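Local coordinates for water-soluble chlorophyll protein (Brassicaceae, PDB 5HPZ) that binds chlorophyll within a water-soluble assembly of four chains, each related in sequence and fold to the Kunitz-type protease inhibitors, at residues P39-G44 against P88-L93; I80-E85 against K95-D100; Q47-Y52 against G153-I158. One frame throughout, in Å; residues are numbered along the deposited sequence.

The three contacts illustrate how a β-trefoil of short strands and long loops can hold a large pigment. Along the chain the segments run 39-44, 47-52, 80-85, 88-93, 95-100 and 153-158, so interaction 1 interlocks with both others, while interaction 2 falls wholly between the two halves of interaction 3. The centres of interactions 1 and 2 lie about 11 Å apart, those of 2 and 3 about 17 Å and those of 1 and 3 about 19 Å. Strand 44-47 links interactions 1 and 3, which touch the same chlorophyll. Interactions 2 and 3 meet directly, W97 CZ3 lying 3.8 Å from L157 CD2, so the strand anchoring loop 47-52 packs on that indole.

Interaction 1: residues P39-G44 against P88-L93; sequences PFCPLG and PVCNEL. With 68G (13'2-hydroxyl-Chlorophyll a), chain C.
C90, which is joined through sulfur to C41, also offers its carbonyl oxygen to the amide of L93, with C90 O and L93 N 3.1 Å apart. This bond closes a type I turn and presents both C90 and L93 to segment 39-44. C41 and C90 each place SG beside the backbone N and anti to the carbonyl carbon, a matching choice that brings the two sulfurs together, and the S-S bond between them is twisted to a chi3 of -92°, near the quarter turn that disulfides prefer.

Apolar groups pack against the bridge, with the E92 carboxylate near C41 SG. F40 meets the sulfur with the edge of its ring, C90 SG lying near the ring plane and 4.1 Å from F40 CD1, a sulfur-aromatic contact. The same ring crosses V89 at about a right angle, with F40 CE1 4.0 Å from V89 CB. L43 comes in beside the disulfide, its CG 3.9 Å from C90 SG, and P42 CB meets L93 CD1 at 3.7 Å.

The pigment borders this group. L43 CD2 lies 3.7 Å from CAB of the chlorophyll vinyl group, and V89 CG2 is 4.0 Å from that same CAB. A covalent pin between two irregular loops, with apolar contacts around it, is likely to give a fairly rigid apolar wall beside the vinyl group, one that depends little on polar bonding across the loops.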
loop_
_atom_site.group_PDB
_atom_site.type_symbol
_atom_site.label_atom_id
_atom_site.label_comp_id
_atom_site.label_asym_id
_atom_site.label_seq_id
_atom_site.Cartn_x
_atom_site.Cartn_y
_atom_site.Cartn_z
ATOM N N PRO A 39 6.535 -11.003 -0.563
ATOM C CA PRO A 39 7.189 -10.002 -1.421
ATOM C C PRO A 39 6.340 -9.579 -2.649
ATOM O O PRO A 39 5.477 -10.316 -3.082
ATOM C CB PRO A 39 8.510 -10.728 -1.867
ATOM C CG PRO A 39 8.158 -12.187 -1.736
ATOM C CD PRO A 39 7.273 -12.282 -0.543
ATOM N N PHE A 40 6.507 -8.349 -3.142
ATOM C CA PHE A 40 5.713 -7.895 -4.314
ATOM C C PHE A 40 6.519 -8.010 -5.646
ATOM O O PHE A 40 5.979 -7.714 -6.730
ATOM C CB PHE A 40 5.125 -6.482 -4.106
ATOM C CG PHE A 40 6.119 -5.503 -3.572
ATOM C CD1 PHE A 40 7.188 -5.071 -4.375
ATOM C CD2 PHE A 40 6.019 -5.030 -2.270
ATOM C CE1 PHE A 40 8.142 -4.213 -3.872
ATOM C CE2 PHE A 40 6.957 -4.138 -1.770
ATOM C CZ PHE A 40 8.028 -3.749 -2.569
ATOM N N CYS A 41 7.777 -8.445 -5.547
ATOM C CA CYS A 41 8.632 -8.738 -6.691
ATOM C C CYS A 41 8.745 -10.251 -6.874
ATOM O O CYS A 41 8.812 -10.949 -5.899
ATOM C CB CYS A 41 10.019 -8.234 -6.388
ATOM S SG CYS A 41 10.090 -6.469 -6.094
ATOM N N PRO A 42 8.839 -10.752 -8.088
ATOM C CA PRO A 42 8.652 -9.988 -9.343
ATOM C C PRO A 42 7.218 -9.569 -9.583
ATOM O O PRO A 42 6.303 -10.215 -9.101
ATOM C CB PRO A 42 9.020 -11.008 -10.444
ATOM C CG PRO A 42 8.852 -12.362 -9.814
ATOM C CD PRO A 42 8.914 -12.227 -8.304
ATOM N N LEU A 43 7.058 -8.444 -10.257
ATOM C CA LEU A 43 5.800 -7.901 -10.660
ATOM C C LEU A 43 5.133 -8.776 -11.703
ATOM O O LEU A 43 5.813 -9.506 -12.493
ATOM C CB LEU A 43 6.017 -6.537 -11.291
ATOM C CG LEU A 43 6.586 -5.491 -10.349
ATOM C CD1 LEU A 43 6.833 -4.247 -11.160
ATOM C CD2 LEU A 43 5.614 -5.176 -9.188
ATOM N N GLY A 44 3.798 -8.680 -11.743
ATOM C CA GLY A 44 3.015 -9.356 -12.759
ATOM C C GLY A 44 2.667 -8.366 -13.821
ATOM O O GLY A 44 3.074 -7.196 -13.761
ATOM N N PRO A 88 10.590 2.128 -9.882
ATOM C CA PRO A 88 11.029 2.383 -8.509
ATOM C C PRO A 88 11.016 1.180 -7.578
ATOM O O PRO A 88 11.269 1.348 -6.386
ATOM C CB PRO A 88 10.007 3.419 -8.008
ATOM C CG PRO A 88 8.785 3.196 -8.869
ATOM C CD PRO A 88 9.293 2.734 -10.197
ATOM N N VAL A 89 10.645 0.000 -8.078
ATOM C CA VAL A 89 10.712 -1.219 -7.290
ATOM C C VAL A 89 11.248 -2.353 -8.138
ATOM O O VAL A 89 11.336 -2.252 -9.395
ATOM C CB VAL A 89 9.347 -1.631 -6.728
ATOM C CG1 VAL A 89 8.942 -0.643 -5.648
ATOM C CG2 VAL A 89 8.313 -1.721 -7.857
ATOM N N CYS A 90 11.624 -3.410 -7.434
ATOM C CA CYS A 90 12.057 -4.630 -8.044
ATOM C C CYS A 90 13.297 -4.433 -8.925
ATOM O O CYS A 90 13.402 -5.033 -9.994
ATOM C CB CYS A 90 10.912 -5.288 -8.828
ATOM S SG CYS A 90 9.461 -5.620 -7.789
ATOM N N ASN A 91 14.242 -3.614 -8.456
ATOM C CA ASN A 91 15.328 -3.139 -9.326
ATOM C C ASN A 91 16.433 -4.139 -9.610
ATOM O O ASN A 91 17.184 -4.002 -10.558
ATOM C CB ASN A 91 15.924 -1.904 -8.694
ATOM C CG ASN A 91 15.010 -0.737 -8.816
ATOM O OD1 ASN A 91 14.512 -0.180 -7.810
ATOM N ND2 ASN A 91 14.735 -0.363 -10.068
ATOM N N GLU A 92 16.572 -5.112 -8.746
ATOM C CA GLU A 92 17.494 -6.199 -8.961
ATOM C C GLU A 92 16.997 -7.166 -10.032
ATOM O O GLU A 92 17.683 -8.145 -10.302
ATOM C CB GLU A 92 17.717 -6.963 -7.641
ATOM C CG GLU A 92 16.462 -7.655 -7.045
ATOM C CD GLU A 92 15.209 -6.738 -6.922
ATOM O OE1 GLU A 92 15.347 -5.495 -6.809
ATOM O OE2 GLU A 92 14.071 -7.238 -6.955
ATOM N N LEU A 93 15.817 -6.916 -10.639
ATOM C CA LEU A 93 15.331 -7.784 -11.718
ATOM C C LEU A 93 15.188 -6.962 -12.960
ATOM O O LEU A 93 14.923 -5.781 -12.873
ATOM C CB LEU A 93 13.970 -8.428 -11.363
ATOM C CG LEU A 93 13.874 -9.414 -10.199
ATOM C CD1 LEU A 93 12.421 -9.701 -9.817
ATOM C CD2 LEU A 93 14.589 -10.709 -10.550
HETATM C C1 68G C . -6.889 0.402 -11.789
HETATM C C2 68G C . -6.794 1.698 -10.973
HETATM C C3 68G C . -7.196 1.626 -9.566
HETATM C C4 68G C . -7.710 0.290 -9.138
HETATM C C5 68G C . -7.241 2.826 -8.616
HETATM C C6 68G C . -5.888 3.219 -8.115
HETATM C C7 68G C . -5.155 2.118 -7.425
HETATM C C8 68G C . -4.082 2.816 -6.616
HETATM C C9 68G C . -2.987 3.489 -7.480
HETATM C C10 68G C . -3.393 1.775 -5.772
HETATM C C11 68G C . -3.874 1.986 -4.396
HETATM C C12 68G C . -2.991 1.027 -3.609
HETATM C C13 68G C . -3.940 0.264 -2.684
HETATM C C14 68G C . -4.749 1.238 -1.784
HETATM C C15 68G C . -3.064 -0.700 -1.857
HETATM C C16 68G C . -3.893 -1.868 -1.331
HETATM C C17 68G C . -2.853 -2.699 -0.597
HETATM C C18 68G C . -3.608 -3.837 0.000
HETATM C C19 68G C . -2.664 -5.003 0.173
HETATM C C20 68G C . -4.053 -3.388 1.393
HETATM O O2A 68G C . -6.084 -0.705 -11.257
HETATM C CGA 68G C . -5.778 -1.480 -12.331
HETATM O O1A 68G C . -6.278 -1.369 -13.461
HETATM C CBA 68G C . -4.699 -2.471 -12.076
HETATM C CAA 68G C . -3.376 -1.814 -12.591
HETATM C C2A 68G C . -2.873 -0.631 -11.694
HETATM C C3A 68G C . -2.422 -1.183 -10.405
HETATM C CMA 68G C . -2.830 -0.166 -9.383
HETATM C C4A 68G C . -0.957 -1.220 -10.429
HETATM C CHB 68G C . -0.152 -1.670 -9.469
HETATM N NA 68G C . -0.590 -0.623 -11.540
HETATM C C1A 68G C . -1.632 -0.181 -12.258
HETATM C CHA 68G C . -1.454 0.538 -13.379
HETATM C CBD 68G C . -2.404 1.215 -14.220
HETATM C CGD 68G C . -3.227 2.159 -13.476
HETATM O O1D 68G C . -4.473 2.205 -13.602
HETATM O O2D 68G C . -2.586 2.985 -12.621
HETATM C CED 68G C . -3.461 3.848 -11.929
HETATM O O 68G C . -3.341 0.396 -14.811
HETATM C CAD 68G C . -1.616 1.874 -15.224
HETATM O OBD 68G C . -2.110 2.519 -16.196
HETATM C C3D 68G C . -0.293 1.638 -14.965
HETATM C C2D 68G C . 1.022 1.806 -15.276
HETATM C CMD 68G C . 1.488 2.540 -16.334
HETATM C C4D 68G C . -0.252 0.866 -13.879
HETATM N ND 68G C . 0.984 0.586 -13.502
HETATM C C1D 68G C . 1.813 1.175 -14.383
HETATM C CHD 68G C . 3.199 1.113 -14.324
HETATM C C4C 68G C . 4.023 0.568 -13.408
HETATM N NC 68G C . 3.564 -0.178 -12.358
HETATM MG MG 68G C . 1.590 -0.513 -11.926
HETATM C C3C 68G C . 5.388 0.548 -13.304
HETATM C CAC 68G C . 6.380 1.217 -14.228
HETATM C CBC 68G C . 6.440 2.696 -13.712
HETATM C C2C 68G C . 5.727 -0.163 -12.207
HETATM C CMC 68G C . 6.999 -0.377 -11.800
HETATM C C1C 68G C . 4.590 -0.619 -11.604
HETATM C CHC 68G C . 4.423 -1.348 -10.490
HETATM C C4B 68G C . 3.314 -1.544 -9.740
HETATM N NB 68G C . 2.071 -1.457 -10.230
HETATM C C1B 68G C . 1.187 -1.699 -9.263
HETATM C C2B 68G C . 1.900 -1.935 -8.126
HETATM C CMB 68G C . 1.360 -2.215 -6.913
HETATM C C3B 68G C . 3.205 -1.892 -8.442
HETATM C CAB 68G C . 4.322 -2.011 -7.702
HETATM C CBB 68G C . 4.484 -2.759 -6.396
#

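Interaction 2: residues I80-E85 against K95-D100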
loop_
_atom_site.group_PDB
_atom_site.type_symbol
_atom_site.label_atom_id
_atom_site.label_comp_id
_atom_site.label_asym_id
_atom_site.label_seq_id
_atom_site.Cartn_x
_atom_site.Cartn_y
_atom_site.Cartn_z
ATOM N N ILE A 80 10.459 -9.546 -24.867
ATOM C CA ILE A 80 9.549 -8.400 -24.750
ATOM C C ILE A 80 9.951 -7.640 -23.495
ATOM O O ILE A 80 10.072 -8.214 -22.419
ATOM C CB ILE A 80 8.094 -8.860 -24.630
ATOM C CG1 ILE A 80 7.714 -9.725 -25.834
ATOM C CG2 ILE A 80 7.164 -7.680 -24.470
ATOM C CD1 ILE A 80 6.357 -10.403 -25.687
ATOM N N GLU A 81 10.179 -6.349 -23.635
ATOM C CA GLU A 81 10.629 -5.589 -22.491
ATOM C C GLU A 81 9.860 -4.328 -22.308
ATOM O O GLU A 81 9.553 -3.536 -23.251
ATOM C CB GLU A 81 12.157 -5.347 -22.489
ATOM C CG GLU A 81 12.847 -4.863 -23.760
ATOM C CD GLU A 81 14.238 -4.282 -23.453
ATOM O OE1 GLU A 81 14.870 -4.695 -22.451
ATOM O OE2 GLU A 81 14.682 -3.375 -24.190
ATOM N N PHE A 82 9.540 -4.119 -21.063
ATOM C CA PHE A 82 8.932 -2.881 -20.713
ATOM C C PHE A 82 9.974 -1.758 -20.862
ATOM O O PHE A 82 11.134 -1.953 -20.536
ATOM C CB PHE A 82 8.368 -2.976 -19.301
ATOM C CG PHE A 82 6.948 -3.561 -19.253
ATOM C CD1 PHE A 82 5.895 -2.948 -19.967
ATOM C CD2 PHE A 82 6.667 -4.674 -18.502
ATOM C CE1 PHE A 82 4.589 -3.463 -19.927
ATOM C CE2 PHE A 82 5.361 -5.173 -18.416
ATOM C CZ PHE A 82 4.330 -4.567 -19.127
ATOM N N ARG A 83 9.513 -0.616 -21.368
ATOM C CA ARG A 83 10.323 0.584 -21.533
ATOM C C ARG A 83 9.827 1.728 -20.667
ATOM O O ARG A 83 8.786 2.340 -20.941
ATOM C CB ARG A 83 10.359 0.993 -23.016
ATOM C CG ARG A 83 11.100 0.006 -23.959
ATOM C CD ARG A 83 12.429 -0.561 -23.435
ATOM N N SER A 84 10.579 2.000 -19.597
ATOM C CA SER A 84 10.285 3.089 -18.672
ATOM C C SER A 84 11.579 3.720 -18.074
ATOM O O SER A 84 12.349 3.015 -17.491
ATOM C CB SER A 84 9.457 2.511 -17.512
ATOM O OG SER A 84 8.939 3.561 -16.718
ATOM N N GLU A 85 11.755 5.041 -18.201
ATOM C CA GLU A 85 12.753 5.791 -17.460
ATOM C C GLU A 85 12.623 5.416 -15.985
ATOM O O GLU A 85 13.595 5.026 -15.360
ATOM C CB GLU A 85 12.560 7.324 -17.648
ATOM N N LYS A 95 13.424 -5.769 -16.741
ATOM C CA LYS A 95 12.105 -5.451 -17.249
ATOM C C LYS A 95 11.643 -6.429 -18.376
ATOM O O LYS A 95 10.789 -6.094 -19.165
ATOM C CB LYS A 95 12.152 -4.011 -17.736
ATOM C CG LYS A 95 12.730 -3.046 -16.671
ATOM C CD LYS A 95 12.724 -1.586 -17.124
ATOM C CE LYS A 95 13.669 -0.708 -16.309
ATOM N NZ LYS A 95 13.578 0.711 -16.775
ATOM N N LEU A 96 12.280 -7.578 -18.507
ATOM C CA LEU A 96 11.887 -8.536 -19.546
ATOM C C LEU A 96 10.713 -9.369 -19.060
ATOM O O LEU A 96 10.732 -9.844 -17.922
ATOM C CB LEU A 96 12.989 -9.539 -19.874
ATOM C CG LEU A 96 14.239 -9.027 -20.573
ATOM C CD1 LEU A 96 14.903 -10.224 -21.206
ATOM C CD2 LEU A 96 13.920 -7.995 -21.627
ATOM N N TRP A 97 9.739 -9.573 -19.949
ATOM C CA TRP A 97 8.663 -10.513 -19.697
ATOM C C TRP A 97 9.254 -11.870 -19.628
ATOM O O TRP A 97 10.232 -12.176 -20.330
ATOM C CB TRP A 97 7.614 -10.493 -20.811
ATOM C CG TRP A 97 6.823 -9.214 -20.988
ATOM C CD1 TRP A 97 7.144 -7.961 -20.593
ATOM C CD2 TRP A 97 5.521 -9.125 -21.556
ATOM N NE1 TRP A 97 6.142 -7.080 -20.945
ATOM C CE2 TRP A 97 5.127 -7.780 -21.513
ATOM C CE3 TRP A 97 4.663 -10.060 -22.122
ATOM C CZ2 TRP A 97 3.882 -7.349 -21.991
ATOM C CZ3 TRP A 97 3.465 -9.644 -22.588
ATOM C CH2 TRP A 97 3.071 -8.323 -22.528
ATOM N N ALA A 98 8.653 -12.708 -18.794
ATOM C CA ALA A 98 9.095 -14.031 -18.629
ATOM C C ALA A 98 7.972 -14.843 -18.013
ATOM O O ALA A 98 7.090 -14.306 -17.388
ATOM C CB ALA A 98 10.303 -14.021 -17.742
ATOM N N VAL A 99 8.010 -16.145 -18.171
ATOM C CA VAL A 99 7.004 -17.006 -17.602
ATOM C C VAL A 99 7.506 -17.418 -16.249
ATOM O O VAL A 99 8.639 -17.846 -16.150
ATOM C CB VAL A 99 6.820 -18.302 -18.425
ATOM C CG1 VAL A 99 5.962 -19.319 -17.691
ATOM C CG2 VAL A 99 6.215 -17.993 -19.775
ATOM N N ASP A 100 6.681 -17.311 -15.202
ATOM C CA ASP A 100 7.084 -17.690 -13.824
ATOM C C ASP A 100 7.556 -19.167 -13.869
ATOM O O ASP A 100 6.769 -20.030 -14.201
ATOM C CB ASP A 100 5.890 -17.511 -12.872
ATOM C CG ASP A 100 6.194 -17.813 -11.397
ATOM O OD1 ASP A 100 7.368 -17.982 -10.964
ATOM O OD2 ASP A 100 5.182 -17.881 -10.659
HETATM O O HOH W 1 11.113 -11.223 -22.899
#
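I80 lays its CG2 methyl over the centre of the five-membered ring of W97, 3.5 Å from the centroid and only 8° off the ring normal, a clear CH-pi contact. The methyl is put there by chi1, which sets CG2 anti to the backbone N. F82 meets the indole differently. Its ring is inclined at 46° to that of W97, so the pair is neither stacked nor T-shaped, and W97 NE1 hangs over the F82 face, offset toward the rim, 3.3 Å from CE2. V58, I45 and I113 also touch F82.

E81 and L96 pack obliquely, with E81 CB 3.3 Å from L96 CD2. Their backbones form a single antiparallel bridge, a non-hydrogen-bonded pair flanked by two bonds: W97 N to I80 O at 2.8 Å and F82 N to K95 O at 3.0 Å. A water extends the pairing at one end, accepting from I80 N at 2.7 Å and lying close to W97 O.

Two backbone bonds thus join the segments, while the side chains meet through apolar and aromatic groups, W97 being held between an aliphatic methyl on its face and an aromatic neighbour whose face lies under NE1. Together these probably restrict rotation of the indole in the interior.

Interaction 3: residues Q47-Y52 against G153-I158; sequences QTLLPY and GAPQLI. With 68G (13'2-hydroxyl-Chlorophyll a), chain C.
Q47 meets P155 through both backbone and side chain. Its amide N donates to P155 O at 2.8 Å, nearly straight at 163°. The side chain then runs out extended, CG anti to the backbone N (chi1 176°), and carries OE1 to within 3.5 Å of P155 CG, crossing the proline ring obliquely. The side-chain amide is also held, NE2 being hydrogen-bonded to S25 OG and G28 O.

A154 fills the angle between Q47 and L49, its CB 3.3 Å from Q47 O. L49 turns its CG anti to the carbonyl carbon (chi1 -73°), which brings that branch point to 3.7 Å from A154 CB. L49 CD2 lies 4.4 Å from P155 CD, and I86 of the fourth subunit also packs on L49. An alanine here would probably leave the A154 methyl without its branched apolar partner and open a gap beside P155 and the neighbouring subunit.

Around the leucine the chain turns its polar groups to the pigment. T48 sets OG1 anti to its backbone N, with the hydroxyl 3.0 Å from O1A, the carbonyl oxygen of the chlorophyll's long-chain ester. L49 N makes a weak bond to the same O1A at 3.4 Å. L50 CD1 packs against the methyl ester, 3.6 Å from its carbonyl oxygen O1D.

One loop therefore lies against both pigment esters, with polar groups of T48 and L49 near the long-chain one, while its base is bonded to strand 155-160, a loop-borne ligand site on a β-trefoil frame, as befits a chlorophyll-binding member of the Kunitz inhibitor family.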
loop_
_atom_site.group_PDB
_atom_site.type_symbol
_atom_site.label_atom_id
_atom_site.label_comp_id
_atom_site.label_asym_id
_atom_site.label_seq_id
_atom_site.Cartn_x
_atom_site.Cartn_y
_atom_site.Cartn_z
ATOM N N GLN A 47 -3.976 -6.209 -17.474
ATOM C CA GLN A 47 -4.612 -5.183 -18.297
ATOM C C GLN A 47 -5.291 -4.163 -17.382
ATOM O O GLN A 47 -6.086 -4.492 -16.548
ATOM C CB GLN A 47 -5.636 -5.822 -19.245
ATOM C CG GLN A 47 -6.366 -4.738 -20.024
ATOM C CD GLN A 47 -7.648 -5.160 -20.690
ATOM O OE1 GLN A 47 -8.175 -6.264 -20.447
ATOM N NE2 GLN A 47 -8.186 -4.256 -21.552
ATOM N N THR A 48 -5.035 -2.890 -17.580
ATOM C CA THR A 48 -5.738 -1.952 -16.797
ATOM C C THR A 48 -7.232 -1.887 -17.236
ATOM O O THR A 48 -7.567 -2.094 -18.375
ATOM C CB THR A 48 -5.045 -0.588 -16.807
ATOM O OG1 THR A 48 -5.756 0.276 -15.922
ATOM C CG2 THR A 48 -5.043 -0.020 -18.144
ATOM N N LEU A 49 -8.096 -1.635 -16.272
ATOM C CA LEU A 49 -9.535 -1.499 -16.465
ATOM C C LEU A 49 -9.911 -0.113 -16.925
ATOM O O LEU A 49 -11.032 0.136 -17.362
ATOM C CB LEU A 49 -10.238 -1.782 -15.137
ATOM C CG LEU A 49 -10.289 -3.230 -14.653
ATOM C CD1 LEU A 49 -10.884 -3.285 -13.259
ATOM C CD2 LEU A 49 -11.056 -4.122 -15.662
ATOM N N LEU A 50 -8.960 0.800 -16.799
ATOM C CA LEU A 50 -9.201 2.195 -17.106
ATOM C C LEU A 50 -9.135 2.420 -18.602
ATOM O O LEU A 50 -8.113 2.180 -19.236
ATOM C CB LEU A 50 -8.158 3.067 -16.392
ATOM C CG LEU A 50 -8.237 3.086 -14.852
ATOM C CD1 LEU A 50 -7.343 4.206 -14.320
ATOM C CD2 LEU A 50 -9.667 3.238 -14.312
ATOM N N PRO A 51 -10.213 2.906 -19.182
ATOM C CA PRO A 51 -10.334 2.914 -20.648
ATOM C C PRO A 51 -9.303 3.693 -21.491
ATOM O O PRO A 51 -8.902 3.249 -22.570
ATOM C CB PRO A 51 -11.737 3.500 -20.883
ATOM C CG PRO A 51 -12.224 3.987 -19.576
ATOM C CD PRO A 51 -11.471 3.249 -18.506
ATOM N N TYR A 52 -8.895 4.864 -21.041
ATOM C CA TYR A 52 -7.952 5.648 -21.841
ATOM C C TYR A 52 -6.495 5.476 -21.416
ATOM O O TYR A 52 -5.618 6.166 -21.942
ATOM C CB TYR A 52 -8.352 7.116 -21.792
ATOM C CG TYR A 52 -9.822 7.254 -22.079
ATOM C CD1 TYR A 52 -10.302 7.167 -23.386
ATOM C CD2 TYR A 52 -10.749 7.379 -21.044
ATOM C CE1 TYR A 52 -11.652 7.255 -23.650
ATOM C CE2 TYR A 52 -12.102 7.496 -21.305
ATOM C CZ TYR A 52 -12.535 7.410 -22.608
ATOM O OH TYR A 52 -13.866 7.499 -22.880
ATOM N N GLY A 153 -10.413 -7.542 -10.090
ATOM C CA GLY A 153 -10.633 -8.559 -11.125
ATOM C C GLY A 153 -10.051 -8.253 -12.508
ATOM O O GLY A 153 -10.318 -8.979 -13.436
ATOM N N ALA A 154 -9.227 -7.223 -12.656
ATOM C CA ALA A 154 -8.588 -6.915 -13.986
ATOM C C ALA A 154 -7.830 -8.104 -14.551
ATOM O O ALA A 154 -7.256 -8.855 -13.791
ATOM C CB ALA A 154 -7.627 -5.745 -13.884
ATOM N N PRO A 155 -7.871 -8.296 -15.863
ATOM C CA PRO A 155 -7.230 -9.517 -16.399
ATOM C C PRO A 155 -5.709 -9.586 -16.131
ATOM O O PRO A 155 -4.998 -8.606 -16.398
ATOM C CB PRO A 155 -7.467 -9.399 -17.878
ATOM C CG PRO A 155 -8.748 -8.637 -17.973
ATOM C CD PRO A 155 -8.722 -7.634 -16.870
ATOM N N GLN A 156 -5.253 -10.690 -15.563
ATOM C CA GLN A 156 -3.844 -10.881 -15.296
ATOM C C GLN A 156 -3.291 -11.871 -16.301
ATOM O O GLN A 156 -3.951 -12.899 -16.573
ATOM C CB GLN A 156 -3.695 -11.435 -13.913
ATOM C CG GLN A 156 -2.303 -11.848 -13.637
ATOM C CD GLN A 156 -2.168 -12.606 -12.365
ATOM O OE1 GLN A 156 -3.013 -12.548 -11.487
ATOM N NE2 GLN A 156 -1.077 -13.335 -12.258
ATOM N N LEU A 157 -2.077 -11.620 -16.807
ATOM C CA LEU A 157 -1.499 -12.483 -17.804
ATOM C C LEU A 157 -0.964 -13.698 -17.194
ATOM O O LEU A 157 -0.214 -13.626 -16.229
ATOM C CB LEU A 157 -0.376 -11.824 -18.599
ATOM C CG LEU A 157 -0.813 -11.053 -19.829
ATOM C CD1 LEU A 157 -1.738 -9.873 -19.469
ATOM C CD2 LEU A 157 0.396 -10.582 -20.582
ATOM N N ILE A 158 -1.310 -14.833 -17.816
ATOM C CA ILE A 158 -0.714 -16.137 -17.548
ATOM C C ILE A 158 -0.365 -16.876 -18.837
ATOM O O ILE A 158 -0.738 -16.470 -19.925
ATOM C CB ILE A 158 -1.687 -17.016 -16.783
ATOM C CG1 ILE A 158 -2.935 -17.228 -17.643
ATOM C CG2 ILE A 158 -1.961 -16.405 -15.409
ATOM C CD1 ILE A 158 -4.119 -17.734 -16.875
HETATM C C1 68G C . -6.889 0.402 -11.789
HETATM C C2 68G C . -6.794 1.698 -10.973
HETATM C C3 68G C . -7.196 1.626 -9.566
HETATM C C4 68G C . -7.710 0.290 -9.138
HETATM C C5 68G C . -7.241 2.826 -8.616
HETATM C C6 68G C . -5.888 3.219 -8.115
HETATM C C7 68G C . -5.155 2.118 -7.425
HETATM C C8 68G C . -4.082 2.816 -6.616
HETATM C C9 68G C . -2.987 3.489 -7.480
HETATM C C10 68G C . -3.393 1.775 -5.772
HETATM C C11 68G C . -3.874 1.986 -4.396
HETATM C C12 68G C . -2.991 1.027 -3.609
HETATM C C13 68G C . -3.940 0.264 -2.684
HETATM C C14 68G C . -4.749 1.238 -1.784
HETATM C C15 68G C . -3.064 -0.700 -1.857
HETATM C C16 68G C . -3.893 -1.868 -1.331
HETATM C C17 68G C . -2.853 -2.699 -0.597
HETATM C C18 68G C . -3.608 -3.837 0.000
HETATM C C19 68G C . -2.664 -5.003 0.173
HETATM C C20 68G C . -4.053 -3.388 1.393
HETATM O O2A 68G C . -6.084 -0.705 -11.257
HETATM C CGA 68G C . -5.778 -1.480 -12.331
HETATM O O1A 68G C . -6.278 -1.369 -13.461
HETATM C CBA 68G C . -4.699 -2.471 -12.076
HETATM C CAA 68G C . -3.376 -1.814 -12.591
HETATM C C2A 68G C . -2.873 -0.631 -11.694
HETATM C C3A 68G C . -2.422 -1.183 -10.405
HETATM C CMA 68G C . -2.830 -0.166 -9.383
HETATM C C4A 68G C . -0.957 -1.220 -10.429
HETATM C CHB 68G C . -0.152 -1.670 -9.469
HETATM N NA 68G C . -0.590 -0.623 -11.540
HETATM C C1A 68G C . -1.632 -0.181 -12.258
HETATM C CHA 68G C . -1.454 0.538 -13.379
HETATM C CBD 68G C . -2.404 1.215 -14.220
HETATM C CGD 68G C . -3.227 2.159 -13.476
HETATM O O1D 68G C . -4.473 2.205 -13.602
HETATM O O2D 68G C . -2.586 2.985 -12.621
HETATM C CED 68G C . -3.461 3.848 -11.929
HETATM O O 68G C . -3.341 0.396 -14.811
HETATM C CAD 68G C . -1.616 1.874 -15.224
HETATM O OBD 68G C . -2.110 2.519 -16.196
HETATM C C3D 68G C . -0.293 1.638 -14.965
HETATM C C2D 68G C . 1.022 1.806 -15.276
HETATM C CMD 68G C . 1.488 2.540 -16.334
HETATM C C4D 68G C . -0.252 0.866 -13.879
HETATM N ND 68G C . 0.984 0.586 -13.502
HETATM C C1D 68G C . 1.813 1.175 -14.383
HETATM C CHD 68G C . 3.199 1.113 -14.324
HETATM C C4C 68G C . 4.023 0.568 -13.408
HETATM N NC 68G C . 3.564 -0.178 -12.358
HETATM MG MG 68G C . 1.590 -0.513 -11.926
HETATM C C3C 68G C . 5.388 0.548 -13.304
HETATM C CAC 68G C . 6.380 1.217 -14.228
HETATM C CBC 68G C . 6.440 2.696 -13.712
HETATM C C2C 68G C . 5.727 -0.163 -12.207
HETATM C CMC 68G C . 6.999 -0.377 -11.800
HETATM C C1C 68G C . 4.590 -0.619 -11.604
HETATM C CHC 68G C . 4.423 -1.348 -10.490
HETATM C C4B 68G C . 3.314 -1.544 -9.740
HETATM N NB 68G C . 2.071 -1.457 -10.230
HETATM C C1B 68G C . 1.187 -1.699 -9.263
HETATM C C2B 68G C . 1.900 -1.935 -8.126
HETATM C CMB 68G C . 1.360 -2.215 -6.913
HETATM C C3B 68G C . 3.205 -1.892 -8.442
HETATM C CAB 68G C . 4.322 -2.011 -7.702
HETATM C CBB 68G C . 4.484 -2.759 -6.396
#